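Local coordinates for protein with a SET domain within carboxy region (PDB 4LDG) that probably methylates a lysine of histone H4 through its SET domain, which forms part of the carboxy-terminal piece of the longer protein described here, at residues I101-I112 with I126-H137; G149-L157 with D250-L258. All blocks are in the same frame, centred on the assembly; numbering follows the deposited sequence. Where two conformers were deposited one is given.

Contact 1: residues I101-I112 with I126-H137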
loop_
_atom_site.group_PDB
_atom_site.type_symbol
_atom_site.label_atom_id
_atom_site.label_comp_id
_atom_site.label_asym_id
_atom_site.label_seq_id
_atom_site.Cartn_x
_atom_site.Cartn_y
_atom_site.Cartn_z
ATOM N N ILE A 101 -16.562 -10.466 3.030
ATOM C CA ILE A 101 -15.157 -10.482 2.654
ATOM C C ILE A 101 -14.949 -11.306 1.405
ATOM O O ILE A 101 -14.282 -10.850 0.494
ATOM C CB ILE A 101 -14.279 -11.006 3.792
ATOM C CG1 ILE A 101 -14.203 -9.964 4.904
ATOM C CG2 ILE A 101 -12.886 -11.326 3.305
ATOM C CD1 ILE A 101 -13.595 -10.488 6.186
ATOM N N GLU A 102 -15.548 -12.503 1.333
ATOM C CA GLU A 102 -15.318 -13.384 0.203
ATOM C C GLU A 102 -15.996 -12.882 -1.063
ATOM O O GLU A 102 -15.522 -13.154 -2.161
ATOM C CB GLU A 102 -15.786 -14.807 0.512
ATOM C CG GLU A 102 -15.067 -15.411 1.697
ATOM C CD GLU A 102 -14.734 -16.879 1.517
ATOM O OE1 GLU A 102 -15.708 -17.659 1.452
ATOM O OE2 GLU A 102 -13.520 -17.243 1.489
ATOM N N ALA A 103 -17.098 -12.149 -0.907
ATOM C CA ALA A 103 -17.715 -11.478 -2.038
ATOM C C ALA A 103 -16.919 -10.242 -2.452
ATOM O O ALA A 103 -16.855 -9.916 -3.627
ATOM C CB ALA A 103 -19.131 -11.071 -1.712
ATOM N N THR A 104 -16.330 -9.545 -1.497
ATOM C CA THR A 104 -15.663 -8.288 -1.814
ATOM C C THR A 104 -14.300 -8.542 -2.432
ATOM O O THR A 104 -13.910 -7.853 -3.361
ATOM C CB THR A 104 -15.547 -7.421 -0.561
ATOM O OG1 THR A 104 -16.874 -7.139 -0.077
ATOM C CG2 THR A 104 -14.803 -6.118 -0.851
ATOM N N ILE A 105 -13.601 -9.565 -1.940
ATOM C CA ILE A 105 -12.250 -9.886 -2.377
ATOM C C ILE A 105 -12.210 -11.249 -3.047
ATOM O O ILE A 105 -12.754 -12.220 -2.498
ATOM C CB ILE A 105 -11.305 -9.914 -1.170
ATOM C CG1 ILE A 105 -11.136 -8.483 -0.662
ATOM C CG2 ILE A 105 -9.953 -10.528 -1.559
ATOM C CD1 ILE A 105 -10.799 -8.395 0.782
ATOM N N ASP A 106 -11.605 -11.314 -4.235
ATOM C CA ASP A 106 -11.421 -12.585 -4.943
ATOM C C ASP A 106 -10.161 -13.184 -4.389
ATOM O O ASP A 106 -9.080 -12.645 -4.619
ATOM C CB ASP A 106 -11.252 -12.341 -6.437
ATOM C CG ASP A 106 -11.091 -13.639 -7.239
ATOM O OD1 ASP A 106 -11.882 -13.823 -8.207
ATOM O OD2 ASP A 106 -10.179 -14.454 -6.902
ATOM N N MET A 107 -10.313 -14.297 -3.679
ATOM C CA MET A 107 -9.205 -14.964 -3.004
ATOM C C MET A 107 -8.288 -15.744 -3.951
ATOM O O MET A 107 -7.181 -16.122 -3.570
ATOM C CB MET A 107 -9.748 -15.887 -1.908
ATOM C CG MET A 107 -9.558 -15.365 -0.477
ATOM S SD MET A 107 -10.598 -13.979 0.025
ATOM C CE MET A 107 -11.856 -14.812 0.963
ATOM N N ASN A 108 -8.727 -15.971 -5.183
ATOM C CA ASN A 108 -7.914 -16.692 -6.150
ATOM C C ASN A 108 -6.878 -15.735 -6.743
ATOM O O ASN A 108 -5.696 -16.071 -6.843
ATOM C CB ASN A 108 -8.773 -17.374 -7.231
ATOM C CG ASN A 108 -9.832 -18.297 -6.634
ATOM O OD1 ASN A 108 -9.522 -19.176 -5.822
ATOM N ND2 ASN A 108 -11.092 -18.078 -7.002
ATOM N N TYR A 109 -7.302 -14.522 -7.076
ATOM C CA TYR A 109 -6.402 -13.552 -7.696
ATOM C C TYR A 109 -5.864 -12.452 -6.764
ATOM O O TYR A 109 -4.988 -11.697 -7.158
ATOM C CB TYR A 109 -7.087 -12.952 -8.927
ATOM C CG TYR A 109 -7.319 -13.991 -10.014
ATOM C CD1 TYR A 109 -6.322 -14.290 -10.917
ATOM C CD2 TYR A 109 -8.523 -14.683 -10.116
ATOM C CE1 TYR A 109 -6.498 -15.250 -11.894
ATOM C CE2 TYR A 109 -8.714 -15.643 -11.095
ATOM C CZ TYR A 109 -7.691 -15.923 -11.977
ATOM O OH TYR A 109 -7.845 -16.859 -12.962
ATOM N N LYS A 110 -6.382 -12.379 -5.538
ATOM C CA LYS A 110 -6.009 -11.371 -4.533
ATOM C C LYS A 110 -6.278 -9.946 -5.039
ATOM O O LYS A 110 -5.383 -9.095 -5.086
ATOM C CB LYS A 110 -4.549 -11.550 -4.093
ATOM C CG LYS A 110 -4.168 -12.980 -3.695
ATOM C CD LYS A 110 -4.152 -13.219 -2.187
ATOM C CE LYS A 110 -3.014 -14.159 -1.766
ATOM N NZ LYS A 110 -1.664 -13.526 -1.955
ATOM N N VAL A 111 -7.519 -9.717 -5.461
ATOM C CA VAL A 111 -7.959 -8.421 -5.918
ATOM C C VAL A 111 -9.194 -8.039 -5.176
ATOM O O VAL A 111 -9.961 -8.897 -4.729
ATOM C CB VAL A 111 -8.297 -8.367 -7.420
ATOM C CG1 VAL A 111 -7.033 -8.478 -8.245
ATOM C CG2 VAL A 111 -9.281 -9.462 -7.810
ATOM N N ILE A 112 -9.388 -6.736 -5.072
ATOM C CA ILE A 112 -10.595 -6.179 -4.528
ATOM C C ILE A 112 -11.570 -6.121 -5.702
ATOM O O ILE A 112 -11.412 -5.303 -6.606
ATOM C CB ILE A 112 -10.375 -4.804 -3.907
ATOM C CG1 ILE A 112 -9.358 -4.894 -2.793
ATOM C CG2 ILE A 112 -11.686 -4.274 -3.323
ATOM C CD1 ILE A 112 -9.105 -3.534 -2.137
ATOM N N ILE A 126 -13.030 -3.606 8.212
ATOM C CA ILE A 126 -12.943 -5.050 8.079
ATOM C C ILE A 126 -12.148 -5.413 6.831
ATOM O O ILE A 126 -11.229 -6.225 6.885
ATOM C CB ILE A 126 -14.350 -5.691 8.112
ATOM C CG1 ILE A 126 -14.861 -5.653 9.567
ATOM C CG2 ILE A 126 -14.343 -7.110 7.553
ATOM C CD1 ILE A 126 -16.362 -5.684 9.714
ATOM N N ILE A 127 -12.466 -4.786 5.720
ATOM C CA ILE A 127 -11.752 -5.042 4.467
ATOM C C ILE A 127 -10.266 -4.641 4.519
ATOM O O ILE A 127 -9.399 -5.396 4.074
ATOM C CB ILE A 127 -12.453 -4.326 3.284
ATOM C CG1 ILE A 127 -13.897 -4.842 3.137
ATOM C CG2 ILE A 127 -11.682 -4.521 1.973
ATOM C CD1 ILE A 127 -13.991 -6.323 2.803
ATOM N N TYR A 128 -9.963 -3.480 5.071
ATOM C CA TYR A 128 -8.581 -3.033 5.186
ATOM C C TYR A 128 -7.731 -3.975 6.031
ATOM O O TYR A 128 -6.644 -4.400 5.632
ATOM C CB TYR A 128 -8.563 -1.612 5.790
ATOM C CG TYR A 128 -9.151 -0.538 4.876
ATOM C CD1 TYR A 128 -9.116 -0.657 3.500
ATOM C CD2 TYR A 128 -9.717 0.602 5.405
ATOM C CE1 TYR A 128 -9.617 0.322 2.693
ATOM C CE2 TYR A 128 -10.248 1.587 4.596
ATOM C CZ TYR A 128 -10.173 1.452 3.232
ATOM O OH TYR A 128 -10.712 2.444 2.405
ATOM N N LYS A 129 -8.255 -4.312 7.193
ATOM C CA LYS A 129 -7.629 -5.281 8.074
ATOM C C LYS A 129 -7.367 -6.587 7.336
ATOM O O LYS A 129 -6.266 -7.140 7.404
ATOM C CB LYS A 129 -8.514 -5.516 9.297
ATOM C CG LYS A 129 -7.925 -6.481 10.309
ATOM C CD LYS A 129 -8.596 -6.388 11.676
ATOM C CE LYS A 129 -8.117 -7.540 12.530
ATOM N NZ LYS A 129 -8.417 -7.414 13.996
ATOM N N TYR A 130 -8.360 -7.069 6.599
ATOM C CA TYR A 130 -8.160 -8.293 5.840
ATOM C C TYR A 130 -7.052 -8.144 4.795
ATOM O O TYR A 130 -6.243 -9.042 4.631
ATOM C CB TYR A 130 -9.465 -8.748 5.178
ATOM C CG TYR A 130 -9.379 -10.119 4.533
ATOM C CD1 TYR A 130 -9.693 -11.283 5.256
ATOM C CD2 TYR A 130 -8.994 -10.255 3.216
ATOM C CE1 TYR A 130 -9.636 -12.527 4.677
ATOM C CE2 TYR A 130 -8.909 -11.501 2.620
ATOM C CZ TYR A 130 -9.225 -12.636 3.358
ATOM O OH TYR A 130 -9.135 -13.869 2.756
ATOM N N CYS A 131 -7.038 -7.042 4.048
ATOM C CA CYS A 131 -5.981 -6.836 3.016
ATOM C C CYS A 131 -4.583 -6.711 3.646
ATOM O O CYS A 131 -3.600 -7.259 3.146
ATOM C CB CYS A 131 -6.260 -5.600 2.192
ATOM S SG CYS A 131 -7.801 -5.617 1.261
ATOM N N ILE A 132 -4.503 -6.013 4.768
ATOM C CA ILE A 132 -3.220 -5.851 5.431
ATOM C C ILE A 132 -2.634 -7.210 5.806
ATOM O O ILE A 132 -1.472 -7.486 5.533
ATOM C CB ILE A 132 -3.326 -4.972 6.685
ATOM C CG1 ILE A 132 -3.551 -3.533 6.263
ATOM C CG2 ILE A 132 -2.018 -5.043 7.479
ATOM C CD1 ILE A 132 -3.894 -2.603 7.398
ATOM N N LEU A 133 -3.453 -8.058 6.426
ATOM C CA LEU A 133 -2.954 -9.309 7.009
ATOM C C LEU A 133 -2.806 -10.444 6.004
ATOM O O LEU A 133 -1.991 -11.324 6.216
ATOM C CB LEU A 133 -3.845 -9.740 8.171
ATOM C CG LEU A 133 -3.720 -8.864 9.420
ATOM C CD1 LEU A 133 -4.819 -9.152 10.397
ATOM C CD2 LEU A 133 -2.368 -9.054 10.089
ATOM N N ASN A 134 -3.571 -10.429 4.917
ATOM C CA ASN A 134 -3.443 -11.464 3.879
ATOM C C ASN A 134 -2.705 -10.971 2.638
ATOM O O ASN A 134 -2.737 -11.619 1.616
ATOM C CB ASN A 134 -4.837 -11.987 3.495
ATOM C CG ASN A 134 -5.516 -12.657 4.655
ATOM O OD1 ASN A 134 -5.055 -13.690 5.129
ATOM N ND2 ASN A 134 -6.588 -12.058 5.155
ATOM N N GLU A 135 -2.072 -9.801 2.732
ATOM C CA GLU A 135 -1.199 -9.266 1.680
ATOM C C GLU A 135 -1.933 -8.995 0.380
ATOM O O GLU A 135 -1.429 -9.296 -0.686
ATOM C CB GLU A 135 -0.003 -10.189 1.413
ATOM C CG GLU A 135 0.859 -10.501 2.625
ATOM C CD GLU A 135 1.847 -9.400 2.989
ATOM O OE1 GLU A 135 1.888 -8.337 2.314
ATOM O OE2 GLU A 135 2.602 -9.596 3.971
ATOM N N ILE A 136 -3.114 -8.419 0.471
ATOM C CA ILE A 136 -3.842 -7.991 -0.705
ATOM C C ILE A 136 -3.417 -6.551 -0.985
ATOM O O ILE A 136 -3.320 -5.760 -0.050
ATOM C CB ILE A 136 -5.366 -7.961 -0.482
ATOM C CG1 ILE A 136 -5.875 -9.225 0.193
ATOM C CG2 ILE A 136 -6.097 -7.727 -1.803
ATOM C CD1 ILE A 136 -5.866 -10.425 -0.695
ATOM N N HIS A 137 -3.173 -6.212 -2.249
ATOM C CA HIS A 137 -2.859 -4.816 -2.625
ATOM C C HIS A 137 -3.380 -4.484 -4.000
ATOM O O HIS A 137 -3.734 -5.368 -4.780
ATOM C CB HIS A 137 -1.354 -4.516 -2.548
ATOM C CG HIS A 137 -0.497 -5.617 -3.064
ATOM N ND1 HIS A 137 0.243 -6.435 -2.233
ATOM C CD2 HIS A 137 -0.295 -6.073 -4.322
ATOM C CE1 HIS A 137 0.868 -7.345 -2.957
ATOM N NE2 HIS A 137 0.563 -7.145 -4.227
HETATM O O HOH W 1 -2.947 -8.423 -4.330
#

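Contact 2: residues G149-L157 with D250-L258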
loop_
_atom_site.group_PDB
_atom_site.type_symbol
_atom_site.label_atom_id
_atom_site.label_comp_id
_atom_site.label_asym_id
_atom_site.label_seq_id
_atom_site.Cartn_x
_atom_site.Cartn_y
_atom_site.Cartn_z
ATOM N N GLY A 149 12.435 10.466 -12.819
ATOM C CA GLY A 149 13.075 9.464 -11.948
ATOM C C GLY A 149 12.263 8.174 -11.837
ATOM O O GLY A 149 11.571 7.788 -12.781
ATOM N N ARG A 150 12.375 7.496 -10.690
ATOM C CA ARG A 150 11.524 6.354 -10.371
ATOM C C ARG A 150 10.112 6.886 -10.067
ATOM O O ARG A 150 9.964 7.982 -9.531
ATOM C CB ARG A 150 12.063 5.562 -9.160
ATOM C CG ARG A 150 13.281 4.681 -9.447
ATOM C CD ARG A 150 13.958 4.130 -8.183
ATOM N N CYS A 151 9.080 6.128 -10.434
ATOM C CA CYS A 151 7.732 6.414 -9.964
ATOM C C CYS A 151 6.848 5.168 -9.890
ATOM O O CYS A 151 7.219 4.111 -10.355
ATOM C CB CYS A 151 7.081 7.480 -10.832
ATOM S SG CYS A 151 6.804 6.880 -12.482
ATOM N N VAL A 152 5.680 5.312 -9.264
ATOM C CA VAL A 152 4.775 4.206 -9.037
ATOM C C VAL A 152 3.489 4.561 -9.758
ATOM O O VAL A 152 2.937 5.652 -9.586
ATOM C CB VAL A 152 4.545 3.977 -7.525
ATOM C CG1 VAL A 152 3.640 2.791 -7.293
ATOM C CG2 VAL A 152 5.878 3.741 -6.818
ATOM N N ILE A 153 3.031 3.644 -10.598
ATOM C CA ILE A 153 1.824 3.846 -11.360
ATOM C C ILE A 153 0.828 2.744 -11.072
ATOM O O ILE A 153 1.201 1.630 -10.644
ATOM C CB ILE A 153 2.099 3.846 -12.880
ATOM C CG1 ILE A 153 2.764 2.531 -13.323
ATOM C CG2 ILE A 153 2.964 5.040 -13.289
ATOM C CD1 ILE A 153 2.733 2.292 -14.833
ATOM N N ALA A 154 -0.441 3.052 -11.346
ATOM C CA ALA A 154 -1.496 2.064 -11.278
ATOM C C ALA A 154 -1.337 1.101 -12.451
ATOM O O ALA A 154 -1.214 1.545 -13.582
ATOM C CB ALA A 154 -2.852 2.741 -11.340
ATOM N N GLY A 155 -1.317 -0.200 -12.164
ATOM C CA GLY A 155 -1.289 -1.246 -13.170
ATOM C C GLY A 155 -2.664 -1.568 -13.714
ATOM O O GLY A 155 -2.787 -2.204 -14.756
ATOM N N SER A 156 -3.699 -1.136 -13.009
ATOM C CA SER A 156 -5.079 -1.216 -13.506
ATOM C C SER A 156 -5.910 -0.262 -12.669
ATOM O O SER A 156 -5.380 0.378 -11.751
ATOM C CB SER A 156 -5.624 -2.628 -13.390
ATOM O OG SER A 156 -5.573 -3.012 -12.036
ATOM N N LEU A 157 -7.193 -0.142 -12.983
ATOM C CA LEU A 157 -8.090 0.745 -12.232
ATOM C C LEU A 157 -7.959 0.542 -10.725
ATOM O O LEU A 157 -8.003 -0.578 -10.228
ATOM C CB LEU A 157 -9.544 0.491 -12.627
ATOM C CG LEU A 157 -10.648 1.362 -12.001
ATOM C CD1 LEU A 157 -10.434 2.864 -12.193
ATOM C CD2 LEU A 157 -11.978 0.959 -12.629
ATOM N N ASP A 250 -11.054 7.353 -8.036
ATOM C CA ASP A 250 -10.660 6.426 -9.076
ATOM C C ASP A 250 -9.347 6.891 -9.667
ATOM O O ASP A 250 -9.236 8.018 -10.086
ATOM C CB ASP A 250 -11.750 6.353 -10.154
ATOM C CG ASP A 250 -13.021 5.603 -9.673
ATOM O OD1 ASP A 250 -13.121 5.230 -8.483
ATOM O OD2 ASP A 250 -13.932 5.378 -10.500
ATOM N N ILE A 251 -8.346 6.024 -9.628
ATOM C CA ILE A 251 -7.060 6.239 -10.250
ATOM C C ILE A 251 -7.041 5.316 -11.480
ATOM O O ILE A 251 -7.208 4.097 -11.338
ATOM C CB ILE A 251 -5.923 5.847 -9.291
ATOM C CG1 ILE A 251 -5.974 6.690 -8.019
ATOM C CG2 ILE A 251 -4.561 6.000 -9.938
ATOM C CD1 ILE A 251 -4.938 6.281 -7.001
ATOM N N ILE A 252 -6.867 5.884 -12.679
ATOM C CA ILE A 252 -6.890 5.055 -13.871
ATOM C C ILE A 252 -5.554 4.391 -14.116
ATOM O O ILE A 252 -4.511 4.785 -13.574
ATOM C CB ILE A 252 -7.372 5.778 -15.153
ATOM C CG1 ILE A 252 -6.361 6.817 -15.620
ATOM C CG2 ILE A 252 -8.756 6.382 -14.923
ATOM C CD1 ILE A 252 -6.733 7.466 -16.930
ATOM N N CYS A 253 -5.644 3.329 -14.899
ATOM C CA CYS A 253 -4.520 2.554 -15.358
ATOM C C CYS A 253 -3.475 3.467 -16.004
ATOM O O CYS A 253 -3.822 4.329 -16.808
ATOM C CB CYS A 253 -5.043 1.529 -16.373
ATOM S SG CYS A 253 -3.779 0.509 -17.138
ATOM N N GLY A 254 -2.207 3.284 -15.629
ATOM C CA GLY A 254 -1.112 4.113 -16.123
ATOM C C GLY A 254 -0.820 5.377 -15.309
ATOM O O GLY A 254 0.259 5.944 -15.383
ATOM N N GLU A 255 -1.778 5.818 -14.522
ATOM C CA GLU A 255 -1.643 7.063 -13.788
ATOM C C GLU A 255 -0.706 6.899 -12.582
ATOM O O GLU A 255 -0.697 5.877 -11.890
ATOM C CB GLU A 255 -3.040 7.515 -13.380
ATOM C CG GLU A 255 -3.160 8.623 -12.362
ATOM C CD GLU A 255 -4.602 9.125 -12.278
ATOM O OE1 GLU A 255 -5.555 8.389 -12.662
ATOM O OE2 GLU A 255 -4.788 10.271 -11.833
ATOM N N GLU A 256 0.095 7.923 -12.339
ATOM C CA GLU A 256 1.089 7.891 -11.278
ATOM C C GLU A 256 0.383 7.976 -9.945
ATOM O O GLU A 256 -0.585 8.694 -9.838
ATOM C CB GLU A 256 2.086 9.047 -11.416
ATOM C CG GLU A 256 3.194 9.014 -10.350
ATOM C CD GLU A 256 4.286 10.080 -10.492
ATOM O OE1 GLU A 256 4.194 10.937 -11.393
ATOM O OE2 GLU A 256 5.251 10.057 -9.692
ATOM N N LEU A 257 0.877 7.257 -8.933
ATOM C CA LEU A 257 0.380 7.441 -7.581
ATOM C C LEU A 257 1.136 8.604 -6.964
ATOM O O LEU A 257 2.366 8.687 -7.045
ATOM C CB LEU A 257 0.589 6.203 -6.732
ATOM C CG LEU A 257 0.041 4.881 -7.265
ATOM C CD1 LEU A 257 0.134 3.807 -6.196
ATOM C CD2 LEU A 257 -1.383 5.043 -7.735
ATOM N N LEU A 258 0.386 9.497 -6.339
ATOM C CA LEU A 258 0.955 10.674 -5.690
ATOM C C LEU A 258 0.350 10.879 -4.304
ATOM O O LEU A 258 -0.824 10.656 -4.096
ATOM C CB LEU A 258 0.757 11.922 -6.559
ATOM C CG LEU A 258 1.500 11.915 -7.908
ATOM C CD1 LEU A 258 1.050 13.037 -8.846
ATOM C CD2 LEU A 258 3.003 11.992 -7.663
HETATM O O HOH W 2 4.920 7.803 -7.774
#

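Contact 1: residues I101-I112 with I126-H137
Ile101 and Ile105 pack on Tyr130 where a short helix and the two-stranded antiparallel hairpin that follows it pack on helix 121-134. The Tyr130 ring is sandwiched. Ile101 CG2 lies 3.6 Å from the ring centroid, only 8° off the ring normal, a CH-pi contact over the face. Asn134 ND2 sits over the opposite face and donates to Tyr130 O at 3.1 Å. Asn134 has further partners outside the segments, Ser91 and Lys88, and Tyr130 OH bonds to Ser87. With its CG anti to the backbone N (chi1 -172°), Tyr130 points its ring at 101-112, under the CG2 branch of Ile101. Ile105 CD1 meets Tyr130 CD2 obliquely at 3.6 Å. Met107 was built in two conformers, so its sulfur contact with the ring is doubtful.

Around the ring the packing is aliphatic. Ile101 CD1 touches Ile126 CG2 at 3.7 Å, the two side chains crossing at about a right angle. Ile127 CD1 reaches Thr104 CG2, also at 3.7 Å; the bend at chi2 (-63°) carries it there. Near the end of the helix Ile136 CD1 packs against Ile105 CG2 and the aliphatic part of Lys110, 3.6 Å from Lys110 CD. Lys110 has positive phi and belongs to a G1 beta bulge facing Asp106. The Asp106 carboxylate steadies the hairpin turn, because OD2 accepts from the backbone N of both Asn108 and Tyr109.

No direct hydrogen bond joins the segments. Water 1 links them instead, donating to Lys110 O at 2.6 Å and accepting from His137 N at 3.0 Å, just past the Schellman motif at Glu135. The contact therefore holds mainly by apolar burial, with the Tyr130 ring fixed from both faces and at its hydroxyl.

Contact 2: residues G149-L157 with D250-L258
A short antiparallel bridge joins Ile153, on strand 151-154 of the SET domain, to Glu256, in the loop after strand 240-247. The two residues form a non-hydrogen-bonded pair, and backbone bonds run on both sides of it. Leu257 N donates to Val152 O at 2.7 Å, nearly straight at 170°. Ala154 N donates to Glu255 O at 2.9 Å. A third bond, Gly254 N to Ala154 O at 2.9 Å, comes from the type II turn Ile252-Glu255. Gly254 has the positive phi that this turn position favours.

Side chains add less. Val152 CG1 meets Leu257 CD1 at 3.8 Å, and Ala154 CB packs on Ile251 CG2. Glu256 stretches out with CG anti to its N (chi1 -177°), which brings OE2 to 3.4 Å from Cys151 CB; OE2 is bonded to Asn222. Water 2 accepts from Val152 N and lies 2.8 Å from Leu257 O and 3.0 Å from Glu256 OE2. Within the turn, Glu255 OE1 accepts from Ile252 N, while OE2 makes a salt bridge with Arg249.

The three main-chain bonds and the bridging water thus fix the register of 250-258 along the strand, and the apolar pairs Val152-Leu257 and Ala154-Ile251 fill in beside it.

In the fold
Contact 1 closes along the chain before contact 2 opens. Their centres are 20 Å apart and their nearest atoms about 7 Å apart, so they do not touch. Strand 140-143 connects them: it follows closely on 126-137 and pairs with strand 151-154 of contact 2. Strand 240-247 makes a second route. Tyr128 and Ile132, on helix 121-134, pack against it, and it leads towards the loop 250-258. Contact 1 joins helices and a hairpin by apolar packing; contact 2 is chiefly a backbone bridge between a strand and a loop. Neither contact holds a ligand in this structure.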